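Side-chain contacts in dihydrofolate reductase (Enterococcus faecalis, PDB 4M7U), which catalyses the NADPH-dependent reduction of 7,8-dihydrofolate to tetrahydrofolate and is probably a key enzyme of folate metabolism: residues P33-L36 and K37-K40; A53-G57 and M58-P62; V109-K112 and E113-A117. All coordinates share one frame; numbering follows the deposited sequence.

Contact 1 (P33-L36 and K37-K40); sequences PNDL and KFFK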
loop_
_atom_site.group_PDB
_atom_site.type_symbol
_atom_site.label_atom_id
_atom_site.label_comp_id
_atom_site.label_asym_id
_atom_site.label_seq_id
_atom_site.Cartn_x
_atom_site.Cartn_y
_atom_site.Cartn_z
ATOM N N PRO A 33 -14.831 -2.172 -6.838
ATOM C CA PRO A 33 -15.065 -3.140 -5.751
ATOM C C PRO A 33 -14.172 -4.376 -5.775
ATOM O O PRO A 33 -13.734 -4.804 -4.694
ATOM C CB PRO A 33 -16.526 -3.572 -5.967
ATOM C CG PRO A 33 -17.173 -2.398 -6.642
ATOM C CD PRO A 33 -16.095 -1.735 -7.469
ATOM N N ASN A 34 -13.931 -4.973 -6.945
ATOM C CA ASN A 34 -13.087 -6.173 -6.978
ATOM C C ASN A 34 -11.683 -5.903 -6.428
ATOM O O ASN A 34 -11.094 -6.740 -5.739
ATOM C CB ASN A 34 -13.003 -6.791 -8.381
ATOM C CG ASN A 34 -14.356 -7.265 -8.902
ATOM O OD1 ASN A 34 -15.311 -7.422 -8.135
ATOM N ND2 ASN A 34 -14.442 -7.493 -10.219
ATOM N N ASP A 35 -11.156 -4.722 -6.718
ATOM C CA ASP A 35 -9.820 -4.391 -6.237
ATOM C C ASP A 35 -9.787 -4.257 -4.704
ATOM O O ASP A 35 -8.882 -4.768 -4.052
ATOM C CB ASP A 35 -9.275 -3.143 -6.930
ATOM C CG ASP A 35 -7.883 -2.782 -6.456
ATOM O OD1 ASP A 35 -6.940 -3.590 -6.666
ATOM O OD2 ASP A 35 -7.733 -1.687 -5.872
ATOM N N LEU A 36 -10.785 -3.593 -4.134
ATOM C CA LEU A 36 -10.925 -3.541 -2.677
ATOM C C LEU A 36 -10.986 -4.950 -2.065
ATOM O O LEU A 36 -10.420 -5.206 -1.001
ATOM C CB LEU A 36 -12.172 -2.737 -2.294
ATOM C CG LEU A 36 -12.180 -1.319 -2.881
ATOM C CD1 LEU A 36 -13.495 -0.579 -2.601
ATOM C CD2 LEU A 36 -10.973 -0.497 -2.403
ATOM N N LYS A 37 -11.652 -5.868 -2.749
ATOM C CA LYS A 37 -11.732 -7.238 -2.255
ATOM C C LYS A 37 -10.369 -7.940 -2.365
ATOM O O LYS A 37 -9.943 -8.626 -1.434
ATOM C CB LYS A 37 -12.863 -8.015 -2.950
ATOM C CG LYS A 37 -12.973 -9.456 -2.496
ATOM C CD LYS A 37 -14.297 -10.114 -2.885
ATOM C CE LYS A 37 -14.534 -10.125 -4.394
ATOM N NZ LYS A 37 -15.410 -8.993 -4.851
ATOM N N PHE A 38 -9.667 -7.737 -3.478
ATOM C CA PHE A 38 -8.305 -8.262 -3.605
ATOM C C PHE A 38 -7.399 -7.692 -2.496
ATOM O O PHE A 38 -6.597 -8.401 -1.888
ATOM C CB PHE A 38 -7.729 -7.911 -4.980
ATOM C CG PHE A 38 -6.284 -8.307 -5.156
ATOM C CD1 PHE A 38 -5.941 -9.609 -5.502
ATOM C CD2 PHE A 38 -5.271 -7.378 -4.996
ATOM C CE1 PHE A 38 -4.614 -9.975 -5.666
ATOM C CE2 PHE A 38 -3.932 -7.741 -5.168
ATOM C CZ PHE A 38 -3.606 -9.034 -5.502
ATOM N N PHE A 39 -7.554 -6.399 -2.241
ATOM C CA PHE A 39 -6.757 -5.689 -1.253
ATOM C C PHE A 39 -7.007 -6.268 0.138
ATOM O O PHE A 39 -6.072 -6.475 0.931
ATOM C CB PHE A 39 -7.127 -4.205 -1.295
ATOM C CG PHE A 39 -6.437 -3.366 -0.252
ATOM C CD1 PHE A 39 -5.198 -2.797 -0.509
ATOM C CD2 PHE A 39 -7.035 -3.129 0.975
ATOM C CE1 PHE A 39 -4.568 -2.016 0.436
ATOM C CE2 PHE A 39 -6.400 -2.354 1.934
ATOM C CZ PHE A 39 -5.169 -1.795 1.662
ATOM N N LYS A 40 -8.268 -6.529 0.449
ATOM C CA LYS A 40 -8.570 -7.089 1.759
ATOM C C LYS A 40 -7.974 -8.484 1.921
ATOM O O LYS A 40 -7.510 -8.839 3.005
ATOM C CB LYS A 40 -10.074 -7.066 2.047
ATOM C CG LYS A 40 -10.595 -5.659 2.329
ATOM C CD LYS A 40 -12.053 -5.674 2.768
ATOM C CE LYS A 40 -12.723 -4.320 2.556
ATOM N NZ LYS A 40 -14.181 -4.394 2.865
#
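Asp35 and Phe39 stand one helical turn apart, and the carbonyl of Asp35 is tightly surrounded. Asp35 O accepts the hydrogen bond from Phe39 N at 2.8 Å. The CB atoms of the two phenylalanines crowd the same oxygen, Phe39 CB lying 3.3 Å from Asp35 O. Both phenylalanines turn CG anti to the backbone N (chi1 175° and 176°), which carries the rings away from the first turn and onto Ile13 of strand 9-17. The Asp35 carboxylate is buried on this inner side: OD1 passes Phe38 CD2 obliquely at 4.5 Å, but its polar partner is the hydroxyl of Thr124, to which it is hydrogen-bonded.

The outward side is looser. Asn34 and Lys37 run side by side in the same direction, yet Asn34 OD1 and Lys37 NZ remain 3.6 Å apart, a loose polar approach and not a hydrogen bond. Lys40 is exposed, its chain extended beyond CG, and its side chain meets the first turn near its base, with CG 3.4 Å from Leu36 O.

Four successive backbone bonds, from Lys37 N to Pro33 O through Lys40 N to Leu36 O, establish regular alpha-helix. With aromatic rings facing the sheet and lysines facing solvent, this is the amphipathic helix that, in the dihydrofolate reductase fold, flanks the substrate cleft.

Contact 2 (A53-G57 and M58-P62); sequences ATFEG and MGCRP. With NAP (NADP nicotinamide-adenine-dinucleotide phosphate), chain B.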
loop_
_atom_site.group_PDB
_atom_site.type_symbol
_atom_site.label_atom_id
_atom_site.label_comp_id
_atom_site.label_asym_id
_atom_site.label_seq_id
_atom_site.Cartn_x
_atom_site.Cartn_y
_atom_site.Cartn_z
ATOM N N ALA A 53 -1.658 11.167 6.028
ATOM C CA ALA A 53 -2.627 11.822 5.142
ATOM C C ALA A 53 -3.608 10.824 4.543
ATOM O O ALA A 53 -4.815 11.101 4.441
ATOM C CB ALA A 53 -1.918 12.595 4.045
ATOM N N THR A 54 -3.086 9.667 4.142
ATOM C CA THR A 54 -3.914 8.576 3.631
ATOM C C THR A 54 -4.848 8.045 4.713
ATOM O O THR A 54 -6.030 7.799 4.462
ATOM C CB THR A 54 -3.026 7.415 3.113
ATOM O OG1 THR A 54 -2.266 7.870 1.991
ATOM C CG2 THR A 54 -3.856 6.225 2.692
ATOM N N PHE A 55 -4.314 7.861 5.919
ATOM C CA PHE A 55 -5.119 7.383 7.034
ATOM C C PHE A 55 -6.306 8.315 7.267
ATOM O O PHE A 55 -7.450 7.872 7.404
ATOM C CB PHE A 55 -4.288 7.301 8.306
ATOM C CG PHE A 55 -5.073 6.844 9.506
ATOM C CD1 PHE A 55 -5.659 5.586 9.526
ATOM C CD2 PHE A 55 -5.229 7.669 10.613
ATOM C CE1 PHE A 55 -6.385 5.158 10.635
ATOM C CE2 PHE A 55 -5.950 7.245 11.710
ATOM C CZ PHE A 55 -6.528 5.991 11.724
ATOM N N GLU A 56 -6.032 9.609 7.303
ATOM C CA GLU A 56 -7.087 10.579 7.532
ATOM C C GLU A 56 -8.050 10.654 6.330
ATOM O O GLU A 56 -9.238 10.896 6.502
ATOM C CB GLU A 56 -6.480 11.938 7.910
ATOM C CG GLU A 56 -5.637 11.835 9.179
ATOM C CD GLU A 56 -5.038 13.154 9.632
ATOM O OE1 GLU A 56 -4.876 14.070 8.792
ATOM O OE2 GLU A 56 -4.721 13.272 10.845
ATOM N N GLY A 57 -7.544 10.408 5.123
ATOM C CA GLY A 57 -8.405 10.335 3.954
ATOM C C GLY A 57 -9.426 9.210 4.039
ATOM O O GLY A 57 -10.449 9.254 3.363
ATOM N N MET A 58 -9.136 8.206 4.864
ATOM C CA MET A 58 -10.017 7.063 5.095
ATOM C C MET A 58 -10.926 7.310 6.303
ATOM O O MET A 58 -11.509 6.373 6.851
ATOM C CB MET A 58 -9.189 5.796 5.383
ATOM C CG MET A 58 -8.299 5.294 4.249
ATOM S SD MET A 58 -7.424 3.756 4.682
ATOM C CE MET A 58 -8.561 2.495 4.085
ATOM N N GLY A 59 -11.019 8.560 6.742
ATOM C CA GLY A 59 -11.838 8.886 7.897
ATOM C C GLY A 59 -11.304 8.320 9.201
ATOM O O GLY A 59 -12.076 8.066 10.135
ATOM N N CYS A 60 -9.987 8.121 9.262
ATOM C CA CYS A 60 -9.324 7.653 10.484
ATOM C C CYS A 60 -9.937 6.372 11.041
ATOM O O CYS A 60 -10.149 6.261 12.249
ATOM C CB CYS A 60 -9.365 8.731 11.571
ATOM S SG CYS A 60 -8.440 10.227 11.192
ATOM N N ARG A 61 -10.207 5.408 10.167
ATOM C CA ARG A 61 -10.861 4.164 10.564
ATOM C C ARG A 61 -9.985 2.958 10.260
ATOM O O ARG A 61 -9.511 2.799 9.140
ATOM C CB ARG A 61 -12.196 4.024 9.826
ATOM C CG ARG A 61 -12.947 2.730 10.113
ATOM C CD ARG A 61 -13.357 2.640 11.579
ATOM N NE ARG A 61 -14.301 3.689 11.975
ATOM C CZ ARG A 61 -15.602 3.493 12.188
ATOM N NH1 ARG A 61 -16.128 2.280 12.048
ATOM N NH2 ARG A 61 -16.380 4.508 12.551
ATOM N N PRO A 62 -9.751 2.099 11.256
ATOM C CA PRO A 62 -8.953 0.914 10.914
ATOM C C PRO A 62 -9.809 -0.217 10.343
ATOM O O PRO A 62 -10.976 -0.351 10.720
ATOM C CB PRO A 62 -8.348 0.497 12.256
ATOM C CG PRO A 62 -9.325 1.023 13.286
ATOM C CD PRO A 62 -9.878 2.301 12.711
HETATM P PA NAP B . 0.904 10.038 2.771
HETATM O O1A NAP B . 2.179 9.321 2.228
HETATM O O2A NAP B . -0.264 9.083 2.928
HETATM O O5B NAP B . 1.204 10.622 4.192
HETATM C C5B NAP B . 2.239 11.543 4.369
HETATM C C4B NAP B . 2.529 11.756 5.821
HETATM O O4B NAP B . 2.898 10.524 6.588
HETATM C C3B NAP B . 3.444 12.861 6.291
HETATM O O3B NAP B . 3.116 14.187 6.107
HETATM C C2B NAP B . 3.802 12.403 7.655
HETATM O O2B NAP B . 2.965 12.695 8.713
HETATM C C1B NAP B . 4.122 10.967 7.302
HETATM N N9A NAP B . 5.337 10.229 7.143
HETATM C C8A NAP B . 5.762 9.720 5.985
HETATM N N7A NAP B . 7.078 9.220 6.203
HETATM C C5A NAP B . 7.428 9.484 7.529
HETATM C C6A NAP B . 8.594 9.210 8.254
HETATM N N6A NAP B . 9.695 8.538 7.613
HETATM N N1A NAP B . 8.651 9.581 9.530
HETATM C C2A NAP B . 7.596 10.212 10.140
HETATM N N3A NAP B . 6.436 10.487 9.420
HETATM C C4A NAP B . 6.387 10.112 8.132
HETATM O O3 NAP B . 0.494 11.269 1.867
HETATM P PN NAP B . 0.826 11.439 0.325
HETATM O O1N NAP B . 2.356 11.690 0.142
HETATM O O2N NAP B . 0.410 10.238 -0.496
HETATM O O5D NAP B . -0.051 12.673 -0.138
HETATM C C5D NAP B . -1.246 12.905 0.568
HETATM C C4D NAP B . -1.756 14.332 0.655
HETATM O O4D NAP B . -0.958 15.431 0.062
HETATM C C3D NAP B . -3.224 14.653 0.377
HETATM O O3D NAP B . -4.010 15.052 1.370
HETATM C C2D NAP B . -3.203 15.524 -0.847
HETATM O O2D NAP B . -4.265 16.347 -1.160
HETATM C C1D NAP B . -1.805 16.103 -0.932
HETATM N N1N NAP B . -1.199 16.696 -2.099
HETATM C C2N NAP B . -1.653 17.877 -2.815
HETATM C C3N NAP B . -0.821 18.451 -3.969
HETATM C C7N NAP B . -0.916 19.917 -4.189
HETATM O O7N NAP B . -0.976 20.648 -3.209
HETATM N N7N NAP B . -1.346 20.410 -5.456
HETATM C C4N NAP B . 0.300 17.606 -4.626
HETATM C C5N NAP B . 0.511 16.216 -3.967
HETATM C C6N NAP B . -0.369 15.742 -2.795
HETATM P P2B NAP B . 3.170 14.068 9.450
HETATM O O1X NAP B . 2.962 15.236 8.431
HETATM O O2X NAP B . 2.081 14.176 10.562
HETATM O O3X NAP B . 4.570 14.114 10.016
#
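Phe55 and Cys60 make the main side-chain contact here, at the point where helix 52-57 turns into loop, while Ala53 and Thr54, earlier in the helix, bind NADP. Ala53 gives its N to NADP O5B in a weak hydrogen bond. Thr54 holds the phosphate oxygen O2A twice, through a short bond of 2.5 Å from Thr54 OG1 and one of 3.1 Å from Thr54 N to the same O2A; a chi1 of -65° sets OG1 beside the backbone N, which lets the hydroxyl and the N-H converge on that oxygen.

The ring of Phe55 receives Cys60 CA over one face, 3.7 Å from the ring centroid and 22° off the normal, a CH-pi contact. Cys60 SG is more oblique, 4.7 Å from the Phe55 centroid, a sulfur-aromatic contact. The carbonyl of Phe55 accepts from Met58 N and Cys60 N, which approach from opposite faces of its plane, Cys60 N lying 3.2 Å from Phe55 O.

Glu56 sets CG 3.8 Å from Cys60 SG, then extends to a salt bridge with Arg52 and a hydrogen bond with Tyr77. Glu56 O takes Gly59 N at 2.9 Å; together with Cys60 N to Phe55 O this is a Schellman motif, with Gly59 (phi 68°) as its C-prime residue, and it ends the helix.

Chemically, the two ends of this short helix are satisfied differently: N-H groups at its start by the anionic phosphate, late carbonyls by the turn. Since Arg52 also bonds NADP through NE, Glu56 probably holds Arg52 in place from the second shell.

Contact 3 (V109-K112 and E113-A117); sequences VVFK and ELIPA. With NAP (NADP nicotinamide-adenine-dinucleotide phosphate), chain B.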
loop_
_atom_site.group_PDB
_atom_site.type_symbol
_atom_site.label_atom_id
_atom_site.label_comp_id
_atom_site.label_asym_id
_atom_site.label_seq_id
_atom_site.Cartn_x
_atom_site.Cartn_y
_atom_site.Cartn_z
ATOM N N VAL A 109 4.430 9.594 -0.234
ATOM C CA VAL A 109 5.654 9.704 0.580
ATOM C C VAL A 109 6.078 8.355 1.165
ATOM O O VAL A 109 7.261 7.978 1.117
ATOM C CB VAL A 109 5.488 10.695 1.750
ATOM C CG1 VAL A 109 6.727 10.674 2.634
ATOM C CG2 VAL A 109 5.253 12.101 1.221
ATOM N N VAL A 110 5.107 7.630 1.713
ATOM C CA VAL A 110 5.374 6.320 2.281
ATOM C C VAL A 110 5.914 5.348 1.240
ATOM O O VAL A 110 6.893 4.643 1.497
ATOM C CB VAL A 110 4.124 5.761 2.978
ATOM C CG1 VAL A 110 4.408 4.399 3.588
ATOM C CG2 VAL A 110 3.711 6.703 4.079
ATOM N N PHE A 111 5.295 5.317 0.059
ATOM C CA PHE A 111 5.767 4.431 -1.030
ATOM C C PHE A 111 7.223 4.713 -1.438
ATOM O O PHE A 111 8.053 3.802 -1.523
ATOM C CB PHE A 111 4.868 4.576 -2.261
ATOM C CG PHE A 111 3.556 3.845 -2.157
ATOM C CD1 PHE A 111 3.488 2.564 -1.622
ATOM C CD2 PHE A 111 2.392 4.430 -2.628
ATOM C CE1 PHE A 111 2.261 1.886 -1.546
ATOM C CE2 PHE A 111 1.171 3.766 -2.560
ATOM C CZ PHE A 111 1.109 2.490 -2.010
ATOM N N LYS A 112 7.528 5.983 -1.688
ATOM C CA LYS A 112 8.875 6.396 -2.086
ATOM C C LYS A 112 9.946 6.020 -1.046
ATOM O O LYS A 112 11.059 5.655 -1.409
ATOM C CB LYS A 112 8.894 7.903 -2.333
ATOM C CG LYS A 112 10.097 8.421 -3.107
ATOM C CD LYS A 112 10.121 9.947 -3.073
ATOM C CE LYS A 112 10.354 10.532 -4.456
ATOM N NZ LYS A 112 11.655 10.091 -5.016
ATOM N N GLU A 113 9.607 6.104 0.242
ATOM C CA GLU A 113 10.564 5.784 1.305
ATOM C C GLU A 113 10.733 4.314 1.540
ATOM O O GLU A 113 11.806 3.869 1.938
ATOM C CB GLU A 113 10.067 6.309 2.647
ATOM C CG GLU A 113 9.889 7.758 2.740
ATOM C CD GLU A 113 9.223 8.102 4.038
ATOM O OE1 GLU A 113 8.190 7.455 4.366
ATOM O OE2 GLU A 113 9.759 8.986 4.740
ATOM N N LEU A 114 9.653 3.563 1.368
ATOM C CA LEU A 114 9.628 2.187 1.859
ATOM C C LEU A 114 9.704 1.149 0.750
ATOM O O LEU A 114 10.063 -0.004 1.000
ATOM C CB LEU A 114 8.409 1.964 2.769
ATOM C CG LEU A 114 8.687 2.474 4.196
ATOM C CD1 LEU A 114 7.412 2.622 5.007
ATOM C CD2 LEU A 114 9.631 1.504 4.892
ATOM N N ILE A 115 9.377 1.549 -0.474
ATOM C CA ILE A 115 9.564 0.630 -1.600
ATOM C C ILE A 115 11.003 0.086 -1.720
ATOM O O ILE A 115 11.169 -1.099 -1.993
ATOM C CB ILE A 115 8.982 1.171 -2.928
ATOM C CG1 ILE A 115 7.462 0.975 -2.903
ATOM C CG2 ILE A 115 9.596 0.459 -4.134
ATOM C CD1 ILE A 115 6.746 1.358 -4.157
ATOM N N PRO A 116 12.042 0.921 -1.457
ATOM C CA PRO A 116 13.393 0.330 -1.446
ATOM C C PRO A 116 13.571 -0.843 -0.464
ATOM O O PRO A 116 14.484 -1.640 -0.669
ATOM C CB PRO A 116 14.282 1.505 -1.027
ATOM C CG PRO A 116 13.572 2.700 -1.595
ATOM C CD PRO A 116 12.105 2.394 -1.348
ATOM N N ALA A 117 12.724 -0.949 0.565
ATOM C CA ALA A 117 12.795 -2.075 1.507
ATOM C C ALA A 117 11.796 -3.201 1.190
ATOM O O ALA A 117 11.734 -4.204 1.907
ATOM C CB ALA A 117 12.617 -1.597 2.941
HETATM P PA NAP B . 0.904 10.038 2.771
HETATM O O1A NAP B . 2.179 9.321 2.228
HETATM O O2A NAP B . -0.264 9.083 2.928
HETATM O O5B NAP B . 1.204 10.622 4.192
HETATM C C5B NAP B . 2.239 11.543 4.369
HETATM C C4B NAP B . 2.529 11.756 5.821
HETATM O O4B NAP B . 2.898 10.524 6.588
HETATM C C3B NAP B . 3.444 12.861 6.291
HETATM O O3B NAP B . 3.116 14.187 6.107
HETATM C C2B NAP B . 3.802 12.403 7.655
HETATM O O2B NAP B . 2.965 12.695 8.713
HETATM C C1B NAP B . 4.122 10.967 7.302
HETATM N N9A NAP B . 5.337 10.229 7.143
HETATM C C8A NAP B . 5.762 9.720 5.985
HETATM N N7A NAP B . 7.078 9.220 6.203
HETATM C C5A NAP B . 7.428 9.484 7.529
HETATM C C6A NAP B . 8.594 9.210 8.254
HETATM N N6A NAP B . 9.695 8.538 7.613
HETATM N N1A NAP B . 8.651 9.581 9.530
HETATM C C2A NAP B . 7.596 10.212 10.140
HETATM N N3A NAP B . 6.436 10.487 9.420
HETATM C C4A NAP B . 6.387 10.112 8.132
HETATM O O3 NAP B . 0.494 11.269 1.867
HETATM P PN NAP B . 0.826 11.439 0.325
HETATM O O1N NAP B . 2.356 11.690 0.142
HETATM O O2N NAP B . 0.410 10.238 -0.496
HETATM O O5D NAP B . -0.051 12.673 -0.138
HETATM C C5D NAP B . -1.246 12.905 0.568
HETATM C C4D NAP B . -1.756 14.332 0.655
HETATM O O4D NAP B . -0.958 15.431 0.062
HETATM C C3D NAP B . -3.224 14.653 0.377
HETATM O O3D NAP B . -4.010 15.052 1.370
HETATM C C2D NAP B . -3.203 15.524 -0.847
HETATM O O2D NAP B . -4.265 16.347 -1.160
HETATM C C1D NAP B . -1.805 16.103 -0.932
HETATM N N1N NAP B . -1.199 16.696 -2.099
HETATM C C2N NAP B . -1.653 17.877 -2.815
HETATM C C3N NAP B . -0.821 18.451 -3.969
HETATM C C7N NAP B . -0.916 19.917 -4.189
HETATM O O7N NAP B . -0.976 20.648 -3.209
HETATM N N7N NAP B . -1.346 20.410 -5.456
HETATM C C4N NAP B . 0.300 17.606 -4.626
HETATM C C5N NAP B . 0.511 16.216 -3.967
HETATM C C6N NAP B . -0.369 15.742 -2.795
HETATM P P2B NAP B . 3.170 14.068 9.450
HETATM O O1X NAP B . 2.962 15.236 8.431
HETATM O O2X NAP B . 2.081 14.176 10.562
HETATM O O3X NAP B . 4.570 14.114 10.016
#
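Ile115 CD1 stands obliquely to the Phe111 ring on the inner side of helix 108-114, meeting Phe111 CB at 4.2 Å. Beyond the helix, Trp14 and Phe136 also meet the Phe111 ring, at interplanar angles of about 55° and 45°, so neither pair is a parallel stack.

The other flat group, the Glu113 carboxylate, addresses adenine, receiving a hydrogen bond from NADP N6A at OE2 (2.9 Å). Its OE1 is 2.8 Å from NADP N7A; both atoms are ordinarily acceptors, and two acceptors this close would probably repel unless one of them carries a proton. Glu113 CG lies anti to the carbonyl carbon (chi1 -61°), and the extended chain runs at a slant past Val109, with Val109 CG1 3.8 Å from Glu113 CD. That same CG1 is 3.6 Å from C8A of NADP, and Val109 N donates a hydrogen bond of 3.0 Å to O1N of the phosphate.

Val110 and Leu114 lie side by side, Val110 CG1 3.8 Å from Leu114 CD1. Both pack on Ile104 of strand 101-104, and Leu114 also touches Val88 and Leu92, so helix 108-114 lies on the sheet alongside helix 88-97, with Leu114 at their junction.

The three contacts follow one another along the chain without overlap, each within or at the end of a separate helix: 33-43, 52-57 and 108-114. Their centres lie about 17 Å (contacts 1 and 2), 19 Å (2 and 3) and 22 Å (1 and 3) apart, and no two touch; nearest atoms are about 6, 6 and 8 Å apart. Contacts 1 and 3 fall on opposite sides of the chain's centre. Contacts 2 and 3 share NADP, donating backbone N-H groups to its pyrophosphate from two helices, whereas contact 1 packs on sheet strand 9-17. The mixed eight-stranded sheet thus carries helices serving cofactor binding and, by family analogy, the substrate cleft.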